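Local structure of polyketide synthase PksL (Bacillus subtilis, 5E1V) at residues H21-G25 and Q212-L216; H152-A158 and H189-G195; D232-K238 and T252-A258. The protein probably serves as a dehydratase domain of a trans-AT polyketide synthase split module, removing water from beta-hydroxyacyl intermediates during bacillaene assembly. The contacts are given in a common frame with arbitrary orientation. Numbering follows the deposited sequence.

Contact 1 (H21-G25 and Q212-L216)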
loop_
_atom_site.group_PDB
_atom_site.type_symbol
_atom_site.label_atom_id
_atom_site.label_comp_id
_atom_site.label_asym_id
_atom_site.label_seq_id
_atom_site.Cartn_x
_atom_site.Cartn_y
_atom_site.Cartn_z
ATOM N N HIS A 21 4.217 11.013 6.431
ATOM C CA HIS A 21 3.234 10.076 6.909
ATOM C C HIS A 21 3.425 9.869 8.368
ATOM O O HIS A 21 4.363 9.207 8.788
ATOM C CB HIS A 21 3.361 8.733 6.150
ATOM C CG HIS A 21 2.286 7.752 6.488
ATOM N ND1 HIS A 21 2.508 6.677 7.300
ATOM C CD2 HIS A 21 0.980 7.679 6.116
ATOM C CE1 HIS A 21 1.402 5.944 7.380
ATOM N NE2 HIS A 21 0.454 6.544 6.686
ATOM N N VAL A 22 2.515 10.466 9.160
ATOM C CA VAL A 22 2.678 10.557 10.625
ATOM C C VAL A 22 1.499 9.890 11.266
ATOM O O VAL A 22 0.362 10.243 10.985
ATOM C CB VAL A 22 2.748 12.029 11.115
ATOM C CG1 VAL A 22 2.943 12.095 12.633
ATOM C CG2 VAL A 22 3.890 12.785 10.451
ATOM N N VAL A 23 1.774 8.989 12.185
ATOM C CA VAL A 23 0.759 8.182 12.871
ATOM C C VAL A 23 0.920 8.259 14.409
ATOM O O VAL A 23 1.923 7.803 14.981
ATOM C CB VAL A 23 0.895 6.689 12.475
ATOM C CG1 VAL A 23 -0.059 5.775 13.249
ATOM C CG2 VAL A 23 0.755 6.492 10.953
ATOM N N TYR A 24 -0.075 8.813 15.082
ATOM C CA TYR A 24 0.023 9.115 16.536
ATOM C C TYR A 24 1.358 9.821 16.831
ATOM O O TYR A 24 2.137 9.389 17.658
ATOM C CB TYR A 24 -0.142 7.840 17.365
ATOM C CG TYR A 24 -1.499 7.247 17.288
ATOM C CD1 TYR A 24 -2.618 7.992 17.606
ATOM C CD2 TYR A 24 -1.688 5.941 16.899
ATOM C CE1 TYR A 24 -3.886 7.459 17.526
ATOM C CE2 TYR A 24 -2.957 5.399 16.838
ATOM C CZ TYR A 24 -4.060 6.169 17.159
ATOM O OH TYR A 24 -5.345 5.642 17.062
ATOM N N GLY A 25 1.581 10.900 16.089
ATOM C CA GLY A 25 2.817 11.643 16.036
ATOM C C GLY A 25 4.160 10.991 15.709
ATOM O O GLY A 25 5.193 11.624 15.875
ATOM N N GLN A 212 -12.702 5.503 16.838
ATOM C CA GLN A 212 -11.703 6.453 16.327
ATOM C C GLN A 212 -10.220 5.978 16.344
ATOM O O GLN A 212 -9.379 6.713 15.826
ATOM C CB GLN A 212 -11.773 7.854 17.006
ATOM C CG GLN A 212 -13.113 8.568 17.046
ATOM C CD GLN A 212 -13.532 9.273 15.740
ATOM O OE1 GLN A 212 -12.955 10.293 15.351
ATOM N NE2 GLN A 212 -14.596 8.779 15.106
ATOM N N ARG A 213 -9.895 4.833 16.948
ATOM C CA ARG A 213 -8.517 4.319 16.939
ATOM C C ARG A 213 -8.225 3.865 15.531
ATOM O O ARG A 213 -9.085 3.247 14.916
ATOM C CB ARG A 213 -8.314 3.082 17.801
ATOM C CG ARG A 213 -7.752 3.310 19.188
ATOM C CD ARG A 213 -8.861 3.491 20.174
ATOM N NE ARG A 213 -9.918 2.480 20.078
ATOM C CZ ARG A 213 -10.065 1.407 20.864
ATOM N NH1 ARG A 213 -9.227 1.157 21.861
ATOM N NH2 ARG A 213 -11.086 0.577 20.654
ATOM N N LEU A 214 -7.013 4.119 15.047
ATOM C CA LEU A 214 -6.655 3.751 13.687
ATOM C C LEU A 214 -6.496 2.254 13.497
ATOM O O LEU A 214 -6.163 1.525 14.444
ATOM C CB LEU A 214 -5.327 4.447 13.331
ATOM C CG LEU A 214 -5.313 5.967 13.416
ATOM C CD1 LEU A 214 -3.894 6.522 13.281
ATOM C CD2 LEU A 214 -6.233 6.581 12.373
ATOM N N TYR A 215 -6.677 1.777 12.261
ATOM C CA TYR A 215 -6.361 0.401 11.929
ATOM C C TYR A 215 -5.150 0.424 10.965
ATOM O O TYR A 215 -5.294 0.961 9.881
ATOM C CB TYR A 215 -7.508 -0.291 11.185
ATOM C CG TYR A 215 -8.788 -0.387 11.953
ATOM C CD1 TYR A 215 -9.191 -1.605 12.520
ATOM C CD2 TYR A 215 -9.599 0.735 12.117
ATOM C CE1 TYR A 215 -10.367 -1.705 13.260
ATOM C CE2 TYR A 215 -10.768 0.652 12.846
ATOM C CZ TYR A 215 -11.146 -0.572 13.414
ATOM O OH TYR A 215 -12.327 -0.666 14.132
ATOM N N LEU A 216 -4.042 -0.198 11.348
ATOM C CA LEU A 216 -2.806 -0.223 10.515
ATOM C C LEU A 216 -2.703 -1.535 9.771
ATOM O O LEU A 216 -3.284 -2.561 10.202
ATOM C CB LEU A 216 -1.598 -0.046 11.399
ATOM C CG LEU A 216 -1.518 1.360 12.026
ATOM C CD1 LEU A 216 -0.251 1.431 12.862
ATOM C CD2 LEU A 216 -1.586 2.519 11.032
HETATM O O HOH W 1 -7.227 7.838 16.244
#
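His21 opens strand 21-23, its CE1 still 5.8 Å from Leu216 CD2, so it adds almost nothing to this interface. Together with Gly25 it matches the start of the HxxxGxxxxP motif of polyketide synthase dehydratases, whose histidine is catalytic in relatives. Val23 makes the first real contact: its CA-CB bond points across, and its CG1 lies 3.9 Å from Leu214 CD1 and 4.2 Å from Leu216 CD2. The strand ends at Val23, and at Tyr24 phi turns positive (47°), as again at Gly25, while the phenol extends along Leu214. Leu214 CD1 stands 4.1 Å from the Tyr24 ring centroid and 22° off its normal, a CH-pi contact over the face. At the ring's tip, Leu214 N donates to Tyr24 OH (3.0 Å, 166°); water 1 accepts from Tyr24 OH (3.0 Å) and donates to Gln212 O (2.5 Å). The contact thus joins two sheets: strand 21-23 pairs with 150-152, whose Leu150 touches Val23 and Leu214, while strand 215-225 runs beside strand 262-273.

Contact 2 (H152-A158 and H189-G195)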
loop_
_atom_site.group_PDB
_atom_site.type_symbol
_atom_site.label_atom_id
_atom_site.label_comp_id
_atom_site.label_asym_id
_atom_site.label_seq_id
_atom_site.Cartn_x
_atom_site.Cartn_y
_atom_site.Cartn_z
ATOM N N HIS A 152 -1.286 12.518 6.616
ATOM C CA HIS A 152 -0.603 12.526 5.349
ATOM C C HIS A 152 -0.394 14.001 4.942
ATOM O O HIS A 152 -1.275 14.843 5.149
ATOM C CB HIS A 152 -1.405 11.857 4.246
ATOM C CG HIS A 152 -1.906 10.493 4.554
ATOM N ND1 HIS A 152 -2.939 10.259 5.425
ATOM C CD2 HIS A 152 -1.565 9.293 4.032
ATOM C CE1 HIS A 152 -3.214 8.959 5.428
ATOM N NE2 HIS A 152 -2.379 8.353 4.603
ATOM N N SER A 153 0.752 14.310 4.394
ATOM C CA SER A 153 1.005 15.649 3.902
ATOM C C SER A 153 1.714 15.481 2.608
ATOM O O SER A 153 2.320 14.424 2.347
ATOM C CB SER A 153 1.878 16.404 4.918
ATOM O OG SER A 153 3.081 15.684 5.134
ATOM N N GLU A 154 1.567 16.496 1.771
ATOM C CA GLU A 154 2.324 16.693 0.577
ATOM C C GLU A 154 2.459 15.434 -0.357
ATOM O O GLU A 154 1.472 14.946 -0.894
ATOM C CB GLU A 154 3.660 17.324 0.997
ATOM C CG GLU A 154 4.008 18.656 0.367
ATOM C CD GLU A 154 5.246 18.562 -0.484
ATOM O OE1 GLU A 154 6.305 19.055 -0.044
ATOM O OE2 GLU A 154 5.163 17.934 -1.568
ATOM N N TYR A 155 3.677 14.996 -0.596
ATOM C CA TYR A 155 3.999 13.791 -1.401
ATOM C C TYR A 155 3.084 12.584 -1.158
ATOM O O TYR A 155 2.733 11.847 -2.130
ATOM C CB TYR A 155 5.416 13.372 -1.074
ATOM C CG TYR A 155 6.206 12.688 -2.124
ATOM C CD1 TYR A 155 7.084 13.417 -2.916
ATOM C CD2 TYR A 155 6.121 11.291 -2.331
ATOM C CE1 TYR A 155 7.902 12.810 -3.818
ATOM C CE2 TYR A 155 6.937 10.673 -3.249
ATOM C CZ TYR A 155 7.792 11.403 -3.984
ATOM O OH TYR A 155 8.552 10.827 -4.926
ATOM N N MET A 156 2.661 12.398 0.087
ATOM C CA MET A 156 1.844 11.228 0.547
ATOM C C MET A 156 0.306 11.382 0.369
ATOM O O MET A 156 -0.471 10.445 0.673
ATOM C CB MET A 156 2.160 10.910 2.021
ATOM C CG MET A 156 3.422 10.084 2.252
ATOM S SD MET A 156 3.066 8.296 2.450
ATOM C CE MET A 156 1.874 7.854 1.242
ATOM N N LYS A 157 -0.157 12.578 -0.046
ATOM C CA LYS A 157 -1.585 12.826 -0.149
ATOM C C LYS A 157 -1.935 12.649 -1.583
ATOM O O LYS A 157 -1.405 13.368 -2.378
ATOM C CB LYS A 157 -1.978 14.286 0.255
ATOM C CG LYS A 157 -2.434 14.435 1.654
ATOM C CD LYS A 157 -2.829 15.865 2.007
ATOM C CE LYS A 157 -4.351 16.020 2.046
ATOM N NZ LYS A 157 -4.612 17.494 2.220
ATOM N N ALA A 158 -2.816 11.695 -1.920
ATOM C CA ALA A 158 -3.254 11.510 -3.236
ATOM C C ALA A 158 -4.289 12.684 -3.478
ATOM O O ALA A 158 -4.709 13.295 -2.517
ATOM C CB ALA A 158 -3.915 10.124 -3.432
ATOM N N HIS A 189 2.976 2.913 -6.967
ATOM C CA HIS A 189 3.295 4.055 -6.194
ATOM C C HIS A 189 2.661 4.013 -4.827
ATOM O O HIS A 189 1.436 4.026 -4.716
ATOM C CB HIS A 189 2.853 5.360 -6.893
ATOM C CG HIS A 189 3.655 6.542 -6.456
ATOM N ND1 HIS A 189 3.439 7.169 -5.271
ATOM C CD2 HIS A 189 4.596 7.268 -7.104
ATOM C CE1 HIS A 189 4.260 8.173 -5.145
ATOM N NE2 HIS A 189 5.003 8.236 -6.237
ATOM N N PRO A 190 3.479 4.034 -3.736
ATOM C CA PRO A 190 2.844 4.106 -2.374
ATOM C C PRO A 190 1.769 5.126 -2.081
ATOM O O PRO A 190 0.876 4.815 -1.426
ATOM C CB PRO A 190 4.003 4.270 -1.467
ATOM C CG PRO A 190 5.138 3.526 -2.225
ATOM C CD PRO A 190 4.952 4.018 -3.591
ATOM N N THR A 191 1.789 6.303 -2.663
ATOM C CA THR A 191 0.671 7.232 -2.533
ATOM C C THR A 191 -0.633 6.791 -3.170
ATOM O O THR A 191 -1.748 6.945 -2.630
ATOM C CB THR A 191 1.161 8.589 -3.140
ATOM O OG1 THR A 191 2.291 9.042 -2.344
ATOM C CG2 THR A 191 0.157 9.580 -3.008
ATOM N N LEU A 192 -0.526 6.180 -4.331
ATOM C CA LEU A 192 -1.703 5.601 -4.963
ATOM C C LEU A 192 -2.227 4.445 -4.136
ATOM O O LEU A 192 -3.413 4.342 -3.933
ATOM C CB LEU A 192 -1.328 5.175 -6.346
ATOM C CG LEU A 192 -0.983 6.240 -7.410
ATOM C CD1 LEU A 192 -0.727 5.584 -8.707
ATOM C CD2 LEU A 192 -2.130 7.235 -7.524
ATOM N N ILE A 193 -1.341 3.547 -3.666
ATOM C CA ILE A 193 -1.805 2.369 -2.946
ATOM C C ILE A 193 -2.312 2.832 -1.547
ATOM O O ILE A 193 -3.413 2.496 -1.159
ATOM C CB ILE A 193 -0.749 1.262 -2.756
ATOM C CG1 ILE A 193 0.032 0.924 -4.059
ATOM C CG2 ILE A 193 -1.480 0.018 -2.206
ATOM C CD1 ILE A 193 -0.787 0.623 -5.260
ATOM N N ASP A 194 -1.543 3.644 -0.827
ATOM C CA ASP A 194 -2.015 4.112 0.456
ATOM C C ASP A 194 -3.369 4.868 0.333
ATOM O O ASP A 194 -4.298 4.689 1.140
ATOM C CB ASP A 194 -0.924 4.885 1.223
ATOM C CG ASP A 194 -1.369 5.285 2.579
ATOM O OD1 ASP A 194 -1.416 4.400 3.504
ATOM O OD2 ASP A 194 -1.757 6.477 2.693
ATOM N N GLY A 195 -3.446 5.751 -0.655
ATOM C CA GLY A 195 -4.685 6.521 -0.915
ATOM C C GLY A 195 -5.883 5.603 -1.137
ATOM O O GLY A 195 -7.015 5.921 -0.748
HETATM O O HOH W 2 -1.796 5.344 5.901
HETATM O O HOH W 3 6.789 10.092 -7.114
HETATM O O HOH W 4 -2.361 8.434 0.928
#
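Thr191 OG1 donates to the backbone carbonyl Tyr155 O (2.8 Å), tying the 3-10 turn at 155-156 to the first turn of helix 190-203. His152 NE2 comes within 2.7 Å of Asp194 OD2, but the 126° angle at hydrogen makes that bond weak. Water 4 donates to Met156 O (2.8 Å) and to Asp194 OD2 (2.7 Å), while water 3 links Tyr155 OH (2.9 Å) with His189 NE2 (2.7 Å). His189 is the N-cap: its ND1 accepts from Thr191 N at 3.2 Å. His189, Pro190, Leu192 and Asp194 fit the HPxLxD sequence at the start of the second hotdog helix in these double-hotdog dehydratases, where the aspartate is probably the catalytic partner of a histidine, here consistent with His21. Around this polar core the fit is close. Thr191 CG2 lies 3.8 Å from Ala158 N, and Met156 CE reaches within 4.1 Å of Asp194 CB. At Gly195 an ideal beta carbon would come only 3.1 Å from Ala158 CB. Phe17 of helix 16-19 covers Met156 and Thr191.

Contact 3 (D232-K238 and T252-A258)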
loop_
_atom_site.group_PDB
_atom_site.type_symbol
_atom_site.label_atom_id
_atom_site.label_comp_id
_atom_site.label_asym_id
_atom_site.label_seq_id
_atom_site.Cartn_x
_atom_site.Cartn_y
_atom_site.Cartn_z
ATOM N N ASP A 232 -1.608 7.485 -11.596
ATOM C CA ASP A 232 -3.049 7.588 -11.350
ATOM C C ASP A 232 -3.638 6.197 -11.396
ATOM O O ASP A 232 -3.024 5.306 -11.986
ATOM C CB ASP A 232 -3.737 8.524 -12.421
ATOM C CG ASP A 232 -3.598 8.003 -13.843
ATOM O OD1 ASP A 232 -2.596 8.291 -14.510
ATOM O OD2 ASP A 232 -4.443 7.195 -14.273
ATOM N N CYS A 233 -4.827 6.014 -10.785
ATOM C CA CYS A 233 -5.557 4.823 -11.019
ATOM C C CYS A 233 -6.976 5.061 -10.630
ATOM O O CYS A 233 -7.309 6.082 -9.953
ATOM C CB CYS A 233 -4.953 3.669 -10.195
ATOM S SG CYS A 233 -4.956 3.967 -8.419
ATOM N N MET A 234 -7.816 4.093 -11.021
ATOM C CA MET A 234 -9.154 4.034 -10.554
ATOM C C MET A 234 -9.288 2.800 -9.672
ATOM O O MET A 234 -9.146 1.688 -10.137
ATOM C CB MET A 234 -10.118 3.988 -11.748
ATOM C CG MET A 234 -10.047 5.234 -12.652
ATOM S SD MET A 234 -11.082 6.527 -11.926
ATOM C CE MET A 234 -10.777 7.899 -13.043
ATOM N N THR A 235 -9.543 3.007 -8.398
ATOM C CA THR A 235 -9.692 1.872 -7.465
ATOM C C THR A 235 -11.135 1.585 -7.040
ATOM O O THR A 235 -11.823 2.431 -6.416
ATOM C CB THR A 235 -8.889 2.061 -6.181
ATOM O OG1 THR A 235 -7.540 2.343 -6.533
ATOM C CG2 THR A 235 -9.010 0.819 -5.287
ATOM N N ARG A 236 -11.545 0.339 -7.230
ATOM C CA ARG A 236 -12.886 -0.029 -6.827
ATOM C C ARG A 236 -12.806 -0.906 -5.625
ATOM O O ARG A 236 -11.952 -1.799 -5.544
ATOM C CB ARG A 236 -13.606 -0.790 -7.936
ATOM C CG ARG A 236 -15.013 -1.216 -7.487
ATOM C CD ARG A 236 -15.723 -1.996 -8.546
ATOM N NE ARG A 236 -15.104 -3.282 -8.816
ATOM C CZ ARG A 236 -15.322 -3.951 -9.944
ATOM N NH1 ARG A 236 -16.183 -3.470 -10.840
ATOM N NH2 ARG A 236 -14.740 -5.108 -10.170
ATOM N N ILE A 237 -13.674 -0.626 -4.670
ATOM C CA ILE A 237 -13.807 -1.436 -3.523
ATOM C C ILE A 237 -15.291 -1.796 -3.455
ATOM O O ILE A 237 -16.141 -0.892 -3.374
ATOM C CB ILE A 237 -13.378 -0.681 -2.257
ATOM C CG1 ILE A 237 -11.919 -0.190 -2.432
ATOM C CG2 ILE A 237 -13.524 -1.597 -1.048
ATOM C CD1 ILE A 237 -11.585 1.087 -1.755
ATOM N N LYS A 238 -15.567 -3.091 -3.478
ATOM C CA LYS A 238 -16.932 -3.597 -3.382
ATOM C C LYS A 238 -17.329 -3.826 -1.950
ATOM O O LYS A 238 -16.573 -4.411 -1.117
ATOM C CB LYS A 238 -17.073 -4.902 -4.182
ATOM C CG LYS A 238 -16.811 -4.829 -5.681
ATOM C CD LYS A 238 -17.331 -6.128 -6.323
ATOM C CE LYS A 238 -16.682 -6.477 -7.649
ATOM N NZ LYS A 238 -15.263 -6.959 -7.512
ATOM N N THR A 252 -10.828 -5.628 -0.232
ATOM C CA THR A 252 -10.162 -6.113 -1.429
ATOM C C THR A 252 -10.126 -4.890 -2.349
ATOM O O THR A 252 -11.146 -4.269 -2.624
ATOM C CB THR A 252 -10.804 -7.379 -2.078
ATOM O OG1 THR A 252 -10.413 -8.570 -1.383
ATOM C CG2 THR A 252 -10.245 -7.534 -3.518
ATOM N N LEU A 253 -8.911 -4.515 -2.790
ATOM C CA LEU A 253 -8.704 -3.327 -3.611
ATOM C C LEU A 253 -8.500 -3.722 -5.068
ATOM O O LEU A 253 -7.621 -4.512 -5.368
ATOM C CB LEU A 253 -7.448 -2.507 -3.100
ATOM C CG LEU A 253 -7.395 -1.975 -1.663
ATOM C CD1 LEU A 253 -6.066 -1.226 -1.320
ATOM C CD2 LEU A 253 -8.652 -1.168 -1.283
ATOM N N GLU A 254 -9.293 -3.163 -5.997
ATOM C CA GLU A 254 -9.178 -3.557 -7.403
ATOM C C GLU A 254 -8.682 -2.361 -8.178
ATOM O O GLU A 254 -9.314 -1.343 -8.133
ATOM C CB GLU A 254 -10.539 -4.043 -7.938
ATOM C CG GLU A 254 -11.044 -5.232 -7.164
ATOM C CD GLU A 254 -12.400 -5.661 -7.660
ATOM O OE1 GLU A 254 -12.446 -6.357 -8.724
ATOM O OE2 GLU A 254 -13.379 -5.226 -7.004
ATOM N N PHE A 255 -7.561 -2.478 -8.865
ATOM C CA PHE A 255 -6.987 -1.368 -9.572
ATOM C C PHE A 255 -7.257 -1.369 -11.071
ATOM O O PHE A 255 -6.992 -2.324 -11.765
ATOM C CB PHE A 255 -5.518 -1.215 -9.257
ATOM C CG PHE A 255 -5.235 -1.151 -7.785
ATOM C CD1 PHE A 255 -5.028 -2.340 -7.056
ATOM C CD2 PHE A 255 -5.118 0.037 -7.136
ATOM C CE1 PHE A 255 -4.733 -2.302 -5.708
ATOM C CE2 PHE A 255 -4.868 0.064 -5.779
ATOM C CZ PHE A 255 -4.644 -1.086 -5.076
ATOM N N PHE A 256 -7.725 -0.216 -11.559
ATOM C CA PHE A 256 -7.957 0.000 -12.976
ATOM C C PHE A 256 -7.214 1.200 -13.570
ATOM O O PHE A 256 -7.101 2.254 -12.921
ATOM C CB PHE A 256 -9.469 0.243 -13.173
ATOM C CG PHE A 256 -10.321 -0.907 -12.780
ATOM C CD1 PHE A 256 -10.723 -1.068 -11.483
ATOM C CD2 PHE A 256 -10.740 -1.821 -13.716
ATOM C CE1 PHE A 256 -11.484 -2.129 -11.103
ATOM C CE2 PHE A 256 -11.530 -2.879 -13.356
ATOM C CZ PHE A 256 -11.909 -3.030 -12.038
ATOM N N ASN A 257 -6.756 1.066 -14.820
ATOM C CA ASN A 257 -6.135 2.204 -15.506
ATOM C C ASN A 257 -7.187 3.253 -15.953
ATOM O O ASN A 257 -8.394 3.055 -15.830
ATOM C CB ASN A 257 -5.126 1.777 -16.601
ATOM C CG ASN A 257 -5.776 1.052 -17.780
ATOM O OD1 ASN A 257 -6.998 1.132 -17.957
ATOM N ND2 ASN A 257 -4.979 0.254 -18.514
ATOM N N ALA A 258 -6.720 4.383 -16.441
ATOM C CA ALA A 258 -7.620 5.487 -16.773
ATOM C C ALA A 258 -8.575 5.082 -17.918
ATOM O O ALA A 258 -9.690 5.606 -18.028
ATOM C CB ALA A 258 -6.789 6.720 -17.146
HETATM O O HOH W 5 -4.079 4.816 -16.019
HETATM O O HOH W 6 -13.404 -4.922 -4.217
#
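Four backbone hydrogen bonds of 2.7 to 3.0 Å, from Met234 N to Phe256 O through Glu254 N to Arg236 O, fix this antiparallel pair, whose strand axes approach to 4.6 Å. On the face bearing Arg236 and Glu254, rotamers set the chemistry. Arg236 extends (t, t) and turns at chi3 (p), presenting NE to Glu254 OE2 (3.2 Å) and NH2 to Glu254 OE1 (3.0 Å). Glu254, m then t, receives Lys238 NZ at OE2 (2.6 Å), completing a salt-bridge network that Glu121 extends at Arg236 and Lys262 at Glu254. Phe256 CZ lies over the guanidinium, 4.0 Å from Arg236 NH2. The other face is less polar: Phe255 (chi1 m) turns its ring edge to Cys233 (chi1 p), whose SG is 5.5 Å from the ring centroid and 84° off the normal. Ile237 CG1 meets Leu253 CD2 at 3.6 Å. Helix 190-203 packs on this face, with Ala200 against Ile237 and Leu253 and Ser196 bonded to Thr235, while strands 168-174 and 262-273 flank the hairpin within the hotdog sheet.

Contact 2 is the buried one, its centre about 9 Å from that of the chain; contacts 1 and 3, at about 15 and 13 Å, are only partly buried. Contact 2 also bridges the others. His21 CD2 of contact 1 reaches His152 CD2 at 3.7 Å, in line with strands 21-23 and 150-152 being neighbours, and Leu192 CD1 lies 3.6 Å from Asp232 N of contact 3. Contact 1 reaches the large sheet of contact 3 through 212-216, yet the two stay about 11 Å apart at their nearest atoms. Chemistry follows place: contact 1 joins sheets by aliphatic packing and a tyrosine hydroxyl, contact 2 combines hydrogen bonds and waters at a helix start, and contact 3 pairs strands through backbone bonds and charges.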